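Local coordinates for protein SusD homolog (Bacteroides ovatus, PDB 4F53) that probably binds mucin O-glycans at the bacterial surface, as a SusD-like outer-membrane lipoprotein that would hand glycans on for uptake, at residues 250-255 with 326-331; 365-370 with 381-386; 416-421 with 428-433; 444-449 with 473-478; 467-472 with 509-514. All blocks are in the same frame, centred on the assembly; numbering follows the deposited sequence.

Contact 1: 250-255 with 326-331; sequences PWQRFM and VTTSDN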
# COMPACT_ATOMS: atom_id res chain seq x y z
N PRO A 250 -14.61 5.00 0.98
CA PRO A 250 -14.56 5.50 -0.41
C PRO A 250 -14.57 4.39 -1.47
O PRO A 250 -14.99 4.66 -2.58
CB PRO A 250 -13.24 6.29 -0.44
CG PRO A 250 -12.39 5.68 0.63
CD PRO A 250 -13.38 5.36 1.73
N TRP A 251 -14.14 3.16 -1.14
CA TRP A 251 -14.14 2.02 -2.07
C TRP A 251 -15.53 1.67 -2.54
O TRP A 251 -15.67 1.16 -3.66
CB TRP A 251 -13.49 0.80 -1.44
CG TRP A 251 -12.01 0.99 -1.28
CD1 TRP A 251 -11.34 1.36 -0.14
CD2 TRP A 251 -11.02 0.87 -2.31
NE1 TRP A 251 -10.00 1.46 -0.40
CE2 TRP A 251 -9.77 1.18 -1.72
CE3 TRP A 251 -11.07 0.55 -3.68
CZ2 TRP A 251 -8.56 1.11 -2.45
CZ3 TRP A 251 -9.88 0.54 -4.41
CH2 TRP A 251 -8.65 0.79 -3.80
N GLN A 252 -16.57 1.93 -1.72
CA GLN A 252 -17.96 1.71 -2.10
C GLN A 252 -18.31 2.61 -3.30
O GLN A 252 -19.06 2.20 -4.18
CB GLN A 252 -18.92 1.94 -0.92
CG GLN A 252 -20.38 1.61 -1.26
CD GLN A 252 -21.15 2.80 -1.84
OE1 GLN A 252 -20.74 3.97 -1.78
NE2 GLN A 252 -22.26 2.53 -2.44
N ARG A 253 -17.74 3.80 -3.35
CA ARG A 253 -17.92 4.72 -4.47
C ARG A 253 -17.18 4.21 -5.70
O ARG A 253 -17.79 4.03 -6.76
CB ARG A 253 -17.40 6.14 -4.10
CG ARG A 253 -18.12 6.83 -2.96
CD ARG A 253 -19.60 7.01 -3.23
NE ARG A 253 -20.18 8.00 -2.33
CZ ARG A 253 -21.07 7.74 -1.38
NH1 ARG A 253 -21.49 6.49 -1.19
NH2 ARG A 253 -21.54 8.71 -0.62
N PHE A 254 -15.87 3.95 -5.56
CA PHE A 254 -15.00 3.55 -6.69
C PHE A 254 -15.47 2.28 -7.34
O PHE A 254 -15.53 2.23 -8.57
CB PHE A 254 -13.53 3.37 -6.28
CG PHE A 254 -12.96 4.44 -5.37
CD1 PHE A 254 -13.40 5.76 -5.46
CD2 PHE A 254 -11.97 4.12 -4.45
CE1 PHE A 254 -12.91 6.73 -4.58
CE2 PHE A 254 -11.45 5.10 -3.60
CZ PHE A 254 -11.93 6.40 -3.67
N MSE A 255 -15.83 1.29 -6.53
CA MSE A 255 -16.22 -0.01 -7.04
C MSE A 255 -17.73 -0.12 -7.33
O MSE A 255 -18.13 -0.39 -8.47
CB MSE A 255 -15.78 -1.10 -6.03
CG MSE A 255 -14.25 -1.17 -5.83
SE MSE A 255 -13.47 -2.40 -7.15
CE MSE A 255 -11.65 -2.50 -6.54
N VAL A 326 -18.07 -4.49 -0.69
CA VAL A 326 -17.81 -3.34 0.20
C VAL A 326 -19.07 -2.53 0.41
O VAL A 326 -19.84 -2.35 -0.53
CB VAL A 326 -16.63 -2.45 -0.36
CG1 VAL A 326 -16.91 -1.91 -1.77
CG2 VAL A 326 -16.21 -1.33 0.61
N THR A 327 -19.27 -2.05 1.65
CA THR A 327 -20.37 -1.15 1.99
C THR A 327 -19.79 0.19 2.50
O THR A 327 -18.60 0.27 2.83
CB THR A 327 -21.38 -1.73 2.99
OG1 THR A 327 -20.84 -1.71 4.30
CG2 THR A 327 -21.86 -3.10 2.61
N THR A 328 -20.63 1.23 2.57
CA THR A 328 -20.23 2.55 3.03
C THR A 328 -19.74 2.53 4.49
O THR A 328 -18.93 3.36 4.87
CB THR A 328 -21.38 3.54 2.88
OG1 THR A 328 -22.49 3.10 3.64
CG2 THR A 328 -21.79 3.78 1.43
N SER A 329 -20.21 1.59 5.29
CA SER A 329 -19.83 1.58 6.70
C SER A 329 -18.61 0.71 7.01
O SER A 329 -18.15 0.72 8.16
CB SER A 329 -21.03 1.15 7.56
OG SER A 329 -21.37 -0.18 7.24
N ASP A 330 -18.05 0.01 6.00
CA ASP A 330 -16.86 -0.83 6.21
C ASP A 330 -15.67 -0.01 6.67
O ASP A 330 -15.45 1.10 6.18
CB ASP A 330 -16.50 -1.61 4.93
CG ASP A 330 -17.47 -2.74 4.58
OD1 ASP A 330 -18.33 -3.08 5.44
OD2 ASP A 330 -17.39 -3.26 3.46
N ASN A 331 -14.88 -0.58 7.58
CA ASN A 331 -13.68 0.06 8.11
C ASN A 331 -12.61 0.20 7.07
O ASN A 331 -12.47 -0.63 6.16
CB ASN A 331 -13.08 -0.74 9.28
CG ASN A 331 -13.94 -0.81 10.49
OD1 ASN A 331 -14.76 0.08 10.76
ND2 ASN A 331 -13.73 -1.85 11.24
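Helix 250-257 presents one side to an irregular loop, 326-331, and the backbones come closest where Gln252 CA lies 5.5 Å from Thr327 CA. The loop closes a type I turn from Thr327 to Asp330. Asp330 braces it from within, its OD2 taking the Thr327 N-H at 2.9 Å from above the carboxylate plane, so an acidic residue suits the end of the turn. Across the contact no hydrogen bond forms; the fit is by shape. Gln252 sends CG anti to its backbone N (chi1 -176°) and bends at chi2 (-89°), so that its chain runs alongside Thr328, the two side chains parallel in sense, with Gln252 OE1 3.4 Å from the methyl CG2 of Thr328. Gln252 OE1 also accepts a bond of 2.7 Å from Arg253 NH1, in the guanidinium plane, which steadies the amide against the methyl. A branched Val326 suits the next place along: CG1 touches Gln252 CA at 3.8 Å, while CG2 meets Trp251 CB. An alanine at Gln252 would remove the amide and would probably leave Thr328 CG2 less well covered and the Arg253 guanidinium less firmly placed. Behind the helix, Trp251 reaches Cys52 of helix 44-58 and Val62 of strand 62-64, and Phe254 also packs on helix 44-58, while the loop runs on into strand 332-335.

Contact 2: 365-370 with 381-386; sequences GIRLSF and NYLAST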
# COMPACT_ATOMS: atom_id res chain seq x y z
N GLY A 365 0.78 -15.99 9.38
CA GLY A 365 0.29 -14.87 8.58
C GLY A 365 -0.97 -15.23 7.80
O GLY A 365 -1.93 -14.47 7.77
N ILE A 366 -0.98 -16.43 7.21
CA ILE A 366 -2.15 -16.97 6.48
C ILE A 366 -3.33 -17.17 7.46
O ILE A 366 -4.44 -16.74 7.16
CB ILE A 366 -1.78 -18.27 5.71
CG1 ILE A 366 -0.68 -17.96 4.65
CG2 ILE A 366 -3.04 -18.93 5.08
CD1 ILE A 366 -0.06 -19.19 3.93
N ARG A 367 -3.09 -17.78 8.64
CA ARG A 367 -4.13 -17.99 9.67
C ARG A 367 -4.71 -16.65 10.13
O ARG A 367 -5.93 -16.53 10.23
CB ARG A 367 -3.58 -18.75 10.90
CG ARG A 367 -3.20 -20.20 10.61
CD ARG A 367 -2.48 -20.86 11.79
NE ARG A 367 -2.02 -22.22 11.49
CZ ARG A 367 -2.80 -23.30 11.49
NH1 ARG A 367 -4.09 -23.19 11.79
NH2 ARG A 367 -2.30 -24.49 11.20
N LEU A 368 -3.83 -15.64 10.38
CA LEU A 368 -4.28 -14.32 10.79
C LEU A 368 -5.15 -13.68 9.70
O LEU A 368 -6.17 -13.06 10.03
CB LEU A 368 -3.09 -13.40 11.13
CG LEU A 368 -2.41 -13.65 12.48
CD1 LEU A 368 -1.05 -12.97 12.53
CD2 LEU A 368 -3.30 -13.21 13.64
N SER A 369 -4.78 -13.86 8.40
CA SER A 369 -5.54 -13.28 7.31
C SER A 369 -6.93 -13.94 7.20
O SER A 369 -7.94 -13.23 6.99
CB SER A 369 -4.76 -13.38 6.01
OG SER A 369 -5.51 -12.89 4.91
N PHE A 370 -7.00 -15.27 7.37
CA PHE A 370 -8.27 -16.01 7.40
C PHE A 370 -9.19 -15.44 8.53
O PHE A 370 -10.33 -15.09 8.27
CB PHE A 370 -8.02 -17.50 7.60
CG PHE A 370 -7.85 -18.28 6.31
CD1 PHE A 370 -6.96 -17.84 5.32
CD2 PHE A 370 -8.54 -19.47 6.10
CE1 PHE A 370 -6.79 -18.57 4.14
CE2 PHE A 370 -8.38 -20.18 4.91
CZ PHE A 370 -7.49 -19.74 3.95
N ASN A 381 -6.30 -27.06 4.91
CA ASN A 381 -6.31 -27.52 3.52
C ASN A 381 -5.67 -26.48 2.63
O ASN A 381 -4.98 -26.83 1.69
CB ASN A 381 -7.72 -27.87 3.01
CG ASN A 381 -8.39 -29.00 3.74
OD1 ASN A 381 -7.83 -30.09 3.93
ND2 ASN A 381 -9.63 -28.78 4.15
N TYR A 382 -5.90 -25.20 2.92
CA TYR A 382 -5.31 -24.12 2.14
C TYR A 382 -3.78 -24.15 2.27
O TYR A 382 -3.09 -24.07 1.25
CB TYR A 382 -5.88 -22.76 2.57
CG TYR A 382 -5.34 -21.62 1.72
CD1 TYR A 382 -5.89 -21.34 0.47
CD2 TYR A 382 -4.27 -20.84 2.15
CE1 TYR A 382 -5.40 -20.31 -0.33
CE2 TYR A 382 -3.79 -19.78 1.38
CZ TYR A 382 -4.34 -19.52 0.14
OH TYR A 382 -3.83 -18.50 -0.64
N LEU A 383 -3.26 -24.32 3.51
CA LEU A 383 -1.82 -24.38 3.82
C LEU A 383 -1.10 -25.51 3.08
O LEU A 383 0.09 -25.39 2.80
CB LEU A 383 -1.61 -24.53 5.34
CG LEU A 383 -1.93 -23.28 6.21
CD1 LEU A 383 -1.85 -23.62 7.70
CD2 LEU A 383 -1.01 -22.13 5.88
N ALA A 384 -1.81 -26.58 2.72
CA ALA A 384 -1.28 -27.75 2.00
C ALA A 384 -1.47 -27.64 0.47
O ALA A 384 -1.01 -28.51 -0.26
CB ALA A 384 -1.96 -29.01 2.52
N SER A 385 -2.15 -26.60 0.00
CA SER A 385 -2.48 -26.36 -1.41
C SER A 385 -1.21 -26.25 -2.28
O SER A 385 -0.25 -25.56 -1.89
CB SER A 385 -3.35 -25.11 -1.55
OG SER A 385 -3.45 -24.62 -2.88
N THR A 386 -1.22 -26.92 -3.45
CA THR A 386 -0.11 -26.88 -4.43
C THR A 386 -0.61 -26.41 -5.83
O THR A 386 0.05 -26.65 -6.84
CB THR A 386 0.61 -28.24 -4.51
OG1 THR A 386 -0.34 -29.25 -4.85
CG2 THR A 386 1.35 -28.60 -3.22
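Apolar contacts carry most of this helix-to-helix packing, in which Ile366 stands 7.9 Å from Leu383 between CA atoms. Ile366 CG2 lies 3.7 Å from Tyr382 CD2. With Leu383 the two side chains run antiparallel, Ile366 CD1 lying 3.7 Å from Leu383 CD2, a methyl that also reaches CB and CG2 of the isoleucine. A beta-branched residue suits a place with two neighbours to fill. Of the aromatic contacts, Phe370 and Tyr382 cross obliquely, planes at 52°, with Phe370 CZ 3.6 Å from Tyr382 CG and its CE1 over one face of the tyrosine ring. Arg367 adds a mixed contact. Its extended chain carries the guanidinium to Leu383, whose CD1 lies over one face, 3.6 Å from Arg367 NH2, leaving the in-plane N-H directions clear of this methyl. Tyr382 OH bonds to Gln433 NE2. Helix 358-372 thus has short helix 379-383 on one side, while Leu368 and Ser369 touch helix 337-349 and Ile366 also meets Gln433 of helix 423-438.

Contact 3: 416-421 with 428-433; sequences VAWSGG and EQIITQ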
# COMPACT_ATOMS: atom_id res chain seq x y z
N VAL A 416 1.09 -22.26 -2.40
CA VAL A 416 0.88 -22.03 -0.98
C VAL A 416 1.79 -22.90 -0.09
O VAL A 416 2.51 -22.34 0.74
CB VAL A 416 -0.61 -22.20 -0.57
CG1 VAL A 416 -0.83 -21.79 0.89
CG2 VAL A 416 -1.52 -21.40 -1.50
N ALA A 417 1.71 -24.25 -0.23
CA ALA A 417 2.45 -25.21 0.62
C ALA A 417 3.92 -24.79 0.75
O ALA A 417 4.62 -24.66 -0.25
CB ALA A 417 2.31 -26.62 0.08
N TRP A 418 4.32 -24.44 1.99
CA TRP A 418 5.68 -24.01 2.34
C TRP A 418 6.71 -25.06 1.89
O TRP A 418 6.66 -26.19 2.35
CB TRP A 418 5.78 -23.77 3.85
CG TRP A 418 7.16 -23.35 4.26
CD1 TRP A 418 8.16 -24.15 4.73
CD2 TRP A 418 7.71 -22.03 4.15
NE1 TRP A 418 9.28 -23.41 4.98
CE2 TRP A 418 9.05 -22.11 4.61
CE3 TRP A 418 7.21 -20.79 3.70
CZ2 TRP A 418 9.87 -20.98 4.70
CZ3 TRP A 418 8.04 -19.68 3.75
CH2 TRP A 418 9.35 -19.78 4.26
N SER A 419 7.64 -24.68 1.02
CA SER A 419 8.61 -25.67 0.55
C SER A 419 9.96 -25.55 1.27
O SER A 419 10.71 -26.53 1.33
CB SER A 419 8.81 -25.56 -0.96
OG SER A 419 9.16 -24.23 -1.30
N GLY A 420 10.26 -24.37 1.79
CA GLY A 420 11.55 -24.09 2.41
C GLY A 420 12.68 -24.15 1.40
O GLY A 420 12.43 -24.15 0.19
N GLY A 421 13.92 -24.22 1.87
CA GLY A 421 15.09 -24.26 1.01
C GLY A 421 15.43 -22.91 0.41
O GLY A 421 15.47 -21.89 1.12
N GLU A 428 9.49 -15.36 -2.32
CA GLU A 428 8.35 -15.22 -3.23
C GLU A 428 7.06 -15.75 -2.56
O GLU A 428 6.03 -15.07 -2.65
CB GLU A 428 8.61 -15.93 -4.55
CG GLU A 428 7.45 -15.76 -5.51
CD GLU A 428 7.68 -16.29 -6.91
OE1 GLU A 428 8.53 -17.19 -7.07
OE2 GLU A 428 6.97 -15.83 -7.84
N GLN A 429 7.12 -16.89 -1.84
CA GLN A 429 5.96 -17.42 -1.11
C GLN A 429 5.49 -16.43 -0.05
O GLN A 429 4.32 -16.09 -0.05
CB GLN A 429 6.24 -18.78 -0.47
CG GLN A 429 6.45 -19.91 -1.49
CD GLN A 429 6.32 -21.25 -0.83
OE1 GLN A 429 7.23 -21.70 -0.16
NE2 GLN A 429 5.17 -21.90 -0.96
N ILE A 430 6.39 -15.94 0.80
CA ILE A 430 6.07 -15.00 1.87
C ILE A 430 5.38 -13.74 1.31
O ILE A 430 4.34 -13.32 1.85
CB ILE A 430 7.35 -14.62 2.69
CG1 ILE A 430 7.91 -15.86 3.47
CG2 ILE A 430 7.11 -13.38 3.63
CD1 ILE A 430 9.36 -15.65 4.06
N ILE A 431 5.99 -13.11 0.28
CA ILE A 431 5.52 -11.85 -0.29
C ILE A 431 4.22 -12.04 -1.04
O ILE A 431 3.36 -11.18 -0.94
CB ILE A 431 6.65 -11.15 -1.14
CG1 ILE A 431 7.90 -10.89 -0.26
CG2 ILE A 431 6.17 -9.81 -1.77
CD1 ILE A 431 7.68 -9.87 0.94
N THR A 432 4.05 -13.16 -1.75
CA THR A 432 2.81 -13.42 -2.49
C THR A 432 1.66 -13.57 -1.50
O THR A 432 0.59 -13.01 -1.72
CB THR A 432 2.97 -14.65 -3.40
OG1 THR A 432 4.02 -14.36 -4.32
CG2 THR A 432 1.67 -15.00 -4.17
N GLN A 433 1.89 -14.31 -0.40
CA GLN A 433 0.87 -14.52 0.62
C GLN A 433 0.62 -13.22 1.39
O GLN A 433 -0.52 -12.95 1.68
CB GLN A 433 1.20 -15.70 1.53
CG GLN A 433 0.91 -17.04 0.82
CD GLN A 433 -0.54 -17.25 0.45
OE1 GLN A 433 -1.48 -16.89 1.19
NE2 GLN A 433 -0.75 -17.92 -0.67
O HOH W 1 9.37 -21.79 1.26
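The loop leading into helix 423-438 folds back on that helix, and a glutamine from the helix ties its backbone down. Gln429 leaves with CG anti to its carbonyl carbon (chi1 -67°) and then extends, so its amide arrives end-on at the loop. Gln429 NE2 gives a hydrogen bond to Ala417 O at 2.9 Å, in the amide plane but from above the plane of the receiving carbonyl; NE2 also bonds to Thr415 O, just ahead. On the other arm Gln429 OE1 accepts the Ser419 N-H at 3.2 Å, nearly straight at 166° and on a lone pair, with a weak bond from Ser419 OG besides. Water 1 donates to Gln429 OE1 at 2.6 Å and accepts from Gly420 N, sitting over the centre of one face of the Trp418 ring. That ring lies nearly parallel to the amide, planes 16° apart, and its edge meets Ile430, Trp418 CZ3 to Ile430 CG1 being 3.8 Å. Gln433 NE2, with Tyr382 as its polar partner, touches Val416 CG2 at 3.7 Å. An amide suits Gln429 because it offers backbone both a donor and an acceptor; with both arms gripped, this buried group is fixed in rotation and its oxygen well satisfied.

Contact 4: 444-449 with 473-478; sequences ESWTEY and EGARRM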
# COMPACT_ATOMS: atom_id res chain seq x y z
N GLU A 444 1.21 -0.03 0.32
CA GLU A 444 2.18 -0.94 0.94
C GLU A 444 2.59 -2.02 -0.05
O GLU A 444 3.79 -2.30 -0.16
CB GLU A 444 1.64 -1.56 2.26
CG GLU A 444 2.70 -2.28 3.08
CD GLU A 444 4.05 -1.60 3.33
OE1 GLU A 444 4.11 -0.35 3.44
OE2 GLU A 444 5.06 -2.33 3.43
N SER A 445 1.63 -2.63 -0.75
CA SER A 445 1.91 -3.72 -1.70
C SER A 445 2.68 -3.27 -2.95
O SER A 445 3.45 -4.06 -3.48
CB SER A 445 0.62 -4.44 -2.11
OG SER A 445 0.20 -5.16 -0.97
N TRP A 446 2.51 -2.01 -3.39
CA TRP A 446 3.30 -1.44 -4.48
C TRP A 446 4.77 -1.28 -3.99
O TRP A 446 5.73 -1.68 -4.67
CB TRP A 446 2.72 -0.08 -4.99
CG TRP A 446 3.60 0.61 -6.02
CD1 TRP A 446 4.31 0.01 -7.02
CD2 TRP A 446 3.83 2.03 -6.15
NE1 TRP A 446 4.97 0.97 -7.77
CE2 TRP A 446 4.73 2.21 -7.24
CE3 TRP A 446 3.40 3.18 -5.43
CZ2 TRP A 446 5.17 3.48 -7.65
CZ3 TRP A 446 3.85 4.43 -5.84
CH2 TRP A 446 4.72 4.58 -6.93
N THR A 447 4.95 -0.77 -2.77
CA THR A 447 6.29 -0.60 -2.19
C THR A 447 6.98 -1.99 -2.07
O THR A 447 8.16 -2.12 -2.39
CB THR A 447 6.17 0.12 -0.84
OG1 THR A 447 5.61 1.42 -1.06
CG2 THR A 447 7.47 0.25 -0.14
N GLU A 448 6.24 -3.01 -1.65
CA GLU A 448 6.80 -4.35 -1.44
C GLU A 448 7.10 -5.06 -2.76
O GLU A 448 8.06 -5.81 -2.84
CB GLU A 448 5.89 -5.18 -0.51
CG GLU A 448 6.01 -4.64 0.93
CD GLU A 448 7.42 -4.73 1.52
OE1 GLU A 448 7.76 -5.82 2.01
OE2 GLU A 448 8.20 -3.75 1.42
N TYR A 449 6.31 -4.76 -3.81
CA TYR A 449 6.52 -5.30 -5.15
C TYR A 449 7.85 -4.75 -5.71
O TYR A 449 8.68 -5.49 -6.26
CB TYR A 449 5.33 -4.95 -6.06
CG TYR A 449 5.62 -5.30 -7.50
CD1 TYR A 449 5.60 -6.62 -7.93
CD2 TYR A 449 6.04 -4.32 -8.40
CE1 TYR A 449 5.94 -6.96 -9.23
CE2 TYR A 449 6.38 -4.65 -9.72
CZ TYR A 449 6.32 -5.97 -10.13
OH TYR A 449 6.66 -6.33 -11.41
N GLU A 473 9.48 -3.96 -15.06
CA GLU A 473 9.70 -3.16 -13.85
C GLU A 473 8.47 -2.40 -13.37
O GLU A 473 8.29 -2.25 -12.17
CB GLU A 473 10.81 -2.12 -14.11
CG GLU A 473 12.19 -2.70 -14.26
CD GLU A 473 13.04 -2.40 -13.05
OE1 GLU A 473 13.41 -1.22 -12.86
OE2 GLU A 473 13.29 -3.34 -12.27
N GLY A 474 7.71 -1.85 -14.31
CA GLY A 474 6.57 -0.99 -14.01
C GLY A 474 7.03 0.34 -13.43
O GLY A 474 8.21 0.69 -13.54
N ALA A 475 6.12 1.11 -12.85
CA ALA A 475 6.46 2.40 -12.23
C ALA A 475 7.24 2.15 -10.92
O ALA A 475 6.82 1.38 -10.08
CB ALA A 475 5.19 3.20 -11.97
N ARG A 476 8.38 2.80 -10.79
CA ARG A 476 9.28 2.66 -9.64
C ARG A 476 9.11 3.82 -8.69
O ARG A 476 9.52 3.76 -7.53
CB ARG A 476 10.75 2.56 -10.12
CG ARG A 476 10.99 1.50 -11.20
CD ARG A 476 10.40 0.15 -10.82
NE ARG A 476 11.11 -0.44 -9.70
CZ ARG A 476 11.00 -1.71 -9.34
NH1 ARG A 476 10.14 -2.51 -9.97
NH2 ARG A 476 11.74 -2.19 -8.36
N ARG A 477 8.49 4.88 -9.19
CA ARG A 477 8.21 6.09 -8.43
C ARG A 477 7.32 7.01 -9.27
O ARG A 477 6.95 6.66 -10.39
CB ARG A 477 9.54 6.81 -8.03
CG ARG A 477 10.28 7.41 -9.23
CD ARG A 477 11.54 8.15 -8.84
NE ARG A 477 11.30 9.42 -8.17
CZ ARG A 477 11.21 10.61 -8.76
NH1 ARG A 477 11.23 10.69 -10.09
NH2 ARG A 477 11.04 11.71 -8.04
N MSE A 478 6.98 8.17 -8.71
CA MSE A 478 6.28 9.22 -9.42
C MSE A 478 7.24 10.36 -9.63
O MSE A 478 8.07 10.61 -8.74
CB MSE A 478 5.02 9.69 -8.64
CG MSE A 478 3.92 8.64 -8.61
SE MSE A 478 3.05 8.38 -10.33
CE MSE A 478 2.30 10.16 -10.63
O HOH W 2 10.16 -5.28 -8.67
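A buried contact near the middle of the protein joins helix 442-452 to the irregular chain that follows it, 473-478, and aromatic side chains one helical turn apart span the distance. The backbones stay well separated, with Tyr449 CA 9.5 Å from Glu473 CA. Trp446 does most of the reaching. Its CG is anti to the backbone N (chi1 174°), which swings the indole off the helix so that Trp446 NE1 bonds to Ala475 O at 3.0 Å. The acceptor lies exactly in the indole plane, although the N-H comes in from above the carbonyl plane. Tryptophan suits the place: it is long enough to cross the gap, it satisfies a buried carbonyl, and its benzo ring adds apolar cover, Trp446 CZ2 lying 4.3 Å from Ala475 CB. Tyr449 brings ring edge to backbone, CE2 3.9 Å from Glu473 O. That carbonyl is held by Arg476: Arg476 NH1 donates to Glu473 O at 2.9 Å along a lone pair and in the guanidinium plane. Water 2 accepts from Arg476 NH1 at 3.1 Å and donates to Tyr449 O. Gly474 has a positive phi, which favours glycine. Arg476 also pairs with Asp518, and Tyr449 OH bonds to a glycerol probably left from crystallisation. An indole N-H thus holds the coil through Ala475 O, and a water joins Tyr449 O of the helix to the Arg476 guanidinium, within the mostly helical, TPR-like fold of SusD homologues.

Contact 5: 467-472 with 509-514; sequences GIVNDA and DTMATH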
# COMPACT_ATOMS: atom_id res chain seq x y z
N GLY A 467 8.22 4.99 -23.68
CA GLY A 467 9.48 4.27 -23.56
C GLY A 467 10.20 4.52 -22.25
O GLY A 467 11.25 3.93 -21.99
N ILE A 468 9.62 5.41 -21.41
CA ILE A 468 10.21 5.73 -20.11
C ILE A 468 10.15 4.52 -19.19
O ILE A 468 11.15 4.17 -18.59
CB ILE A 468 9.56 6.98 -19.44
CG1 ILE A 468 9.81 8.26 -20.28
CG2 ILE A 468 10.05 7.14 -17.98
CD1 ILE A 468 9.52 9.57 -19.60
N VAL A 469 8.98 3.90 -19.07
CA VAL A 469 8.72 2.80 -18.15
C VAL A 469 8.94 1.44 -18.84
O VAL A 469 8.38 1.16 -19.90
CB VAL A 469 7.28 2.92 -17.55
CG1 VAL A 469 6.94 1.74 -16.67
CG2 VAL A 469 7.12 4.23 -16.78
N ASN A 470 9.77 0.62 -18.21
CA ASN A 470 10.04 -0.75 -18.62
C ASN A 470 8.85 -1.63 -18.18
O ASN A 470 8.43 -1.54 -17.03
CB ASN A 470 11.35 -1.24 -18.00
CG ASN A 470 11.59 -2.71 -18.20
OD1 ASN A 470 11.23 -3.53 -17.35
ND2 ASN A 470 12.14 -3.09 -19.34
N ASP A 471 8.35 -2.49 -19.08
CA ASP A 471 7.18 -3.34 -18.88
C ASP A 471 7.33 -4.33 -17.72
O ASP A 471 6.37 -4.52 -17.01
CB ASP A 471 6.83 -4.10 -20.16
CG ASP A 471 6.23 -3.23 -21.25
OD1 ASP A 471 5.49 -2.28 -20.92
OD2 ASP A 471 6.51 -3.50 -22.45
N ALA A 472 8.51 -4.92 -17.54
CA ALA A 472 8.79 -5.87 -16.46
C ALA A 472 8.93 -5.18 -15.08
O ALA A 472 8.53 -5.75 -14.07
CB ALA A 472 10.07 -6.64 -16.77
N ASP A 509 14.35 12.40 -13.33
CA ASP A 509 13.12 12.61 -12.57
C ASP A 509 11.97 12.01 -13.36
O ASP A 509 11.16 12.72 -13.97
CB ASP A 509 12.89 14.10 -12.26
CG ASP A 509 11.66 14.40 -11.42
OD1 ASP A 509 11.18 13.47 -10.71
OD2 ASP A 509 11.18 15.54 -11.46
N THR A 510 11.93 10.66 -13.39
CA THR A 510 10.91 9.93 -14.12
C THR A 510 10.37 8.80 -13.24
O THR A 510 10.85 8.57 -12.12
CB THR A 510 11.47 9.37 -15.45
OG1 THR A 510 12.27 8.23 -15.20
CG2 THR A 510 12.24 10.39 -16.30
N MSE A 511 9.40 8.05 -13.78
CA MSE A 511 8.82 6.89 -13.14
C MSE A 511 9.77 5.68 -13.11
O MSE A 511 9.51 4.72 -12.41
CB MSE A 511 7.55 6.49 -13.90
CG MSE A 511 6.37 7.40 -13.64
SE MSE A 511 4.79 6.67 -14.51
CE MSE A 511 3.47 8.06 -14.02
N ALA A 512 10.89 5.74 -13.87
CA ALA A 512 11.82 4.64 -14.06
C ALA A 512 12.92 4.60 -13.03
O ALA A 512 13.54 3.53 -12.85
CB ALA A 512 12.40 4.70 -15.46
N THR A 513 13.18 5.74 -12.35
CA THR A 513 14.24 5.83 -11.36
C THR A 513 13.88 5.11 -10.08
O THR A 513 12.78 5.26 -9.57
CB THR A 513 14.63 7.30 -11.07
OG1 THR A 513 15.17 7.83 -12.25
CG2 THR A 513 15.69 7.45 -9.96
N HIS A 514 14.85 4.34 -9.55
CA HIS A 514 14.70 3.63 -8.29
C HIS A 514 15.02 4.57 -7.15
O HIS A 514 16.00 5.31 -7.21
CB HIS A 514 15.62 2.40 -8.22
CG HIS A 514 15.18 1.27 -9.09
ND1 HIS A 514 15.44 -0.05 -8.74
CD2 HIS A 514 14.55 1.29 -10.30
CE1 HIS A 514 14.93 -0.79 -9.71
NE2 HIS A 514 14.38 -0.03 -10.68
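Ile468 reaches out from its loop toward 509-514, and its branches part at CB. Ile468 CG2, anti to the backbone N, does the touching: it rests 3.7 Å from Thr510 CB and equally near Thr510 OG1, with Ala512 CB at 4.2 Å. CG1, anti to the carbonyl carbon, carries CD1 alongside the threonine methyl, Ile468 CD1 being 4.4 Å from Thr510 CG2. The backbone carbonyl Ile468 O lies 3.4 Å from Ala512 CB, where a small side chain suits because Val469 CA and Ala512 CA are just 5.5 Å apart. Next along, Val469 turns CG2 onto Met511, a selenomethionine, meeting CB at 3.7 Å and SE at 4.1 Å. Thr510 suits its own place twice over. With OG1 between the backbone N and carbonyl carbon (chi1 76°), Thr510 OG1 accepts from Ala512 N at 3.1 Å to make an ST turn and donates to Arg507 O, while CB supports the isoleucine methyl. An alanine at Thr510 would lose the hydroxyl and its bond to Arg507 O, and would probably loosen the ST turn that sets the Ala512 methyl against the Ile468 carbonyl. Both segments are coil: 467-472 lies between helix 442-452 and helix 482-487, while the other follows helix 489-502, on which Asp509 and Thr513 pack.

How the contacts relate
From the N terminus, contact 1 comes first, closing a loop of 70 residues and joining helix 250-257 to the chain before strand 332-335; it touches none of the others. Contact 2 then closes the short connection between helices 358-372 and 379-383, and contact 3 follows in series, bringing the loop back onto helix 423-438. These two adjoin, through Ser385 O with Ala417 N. Contact 4 opens on the next helix, where Glu448 packs on Ile431 of contact 3. Contacts 4 and 5 cross, their segments alternating, and bind the C-terminal coil to the middle of the fold through Glu473 with His514 and Arg476 N with Met511 O.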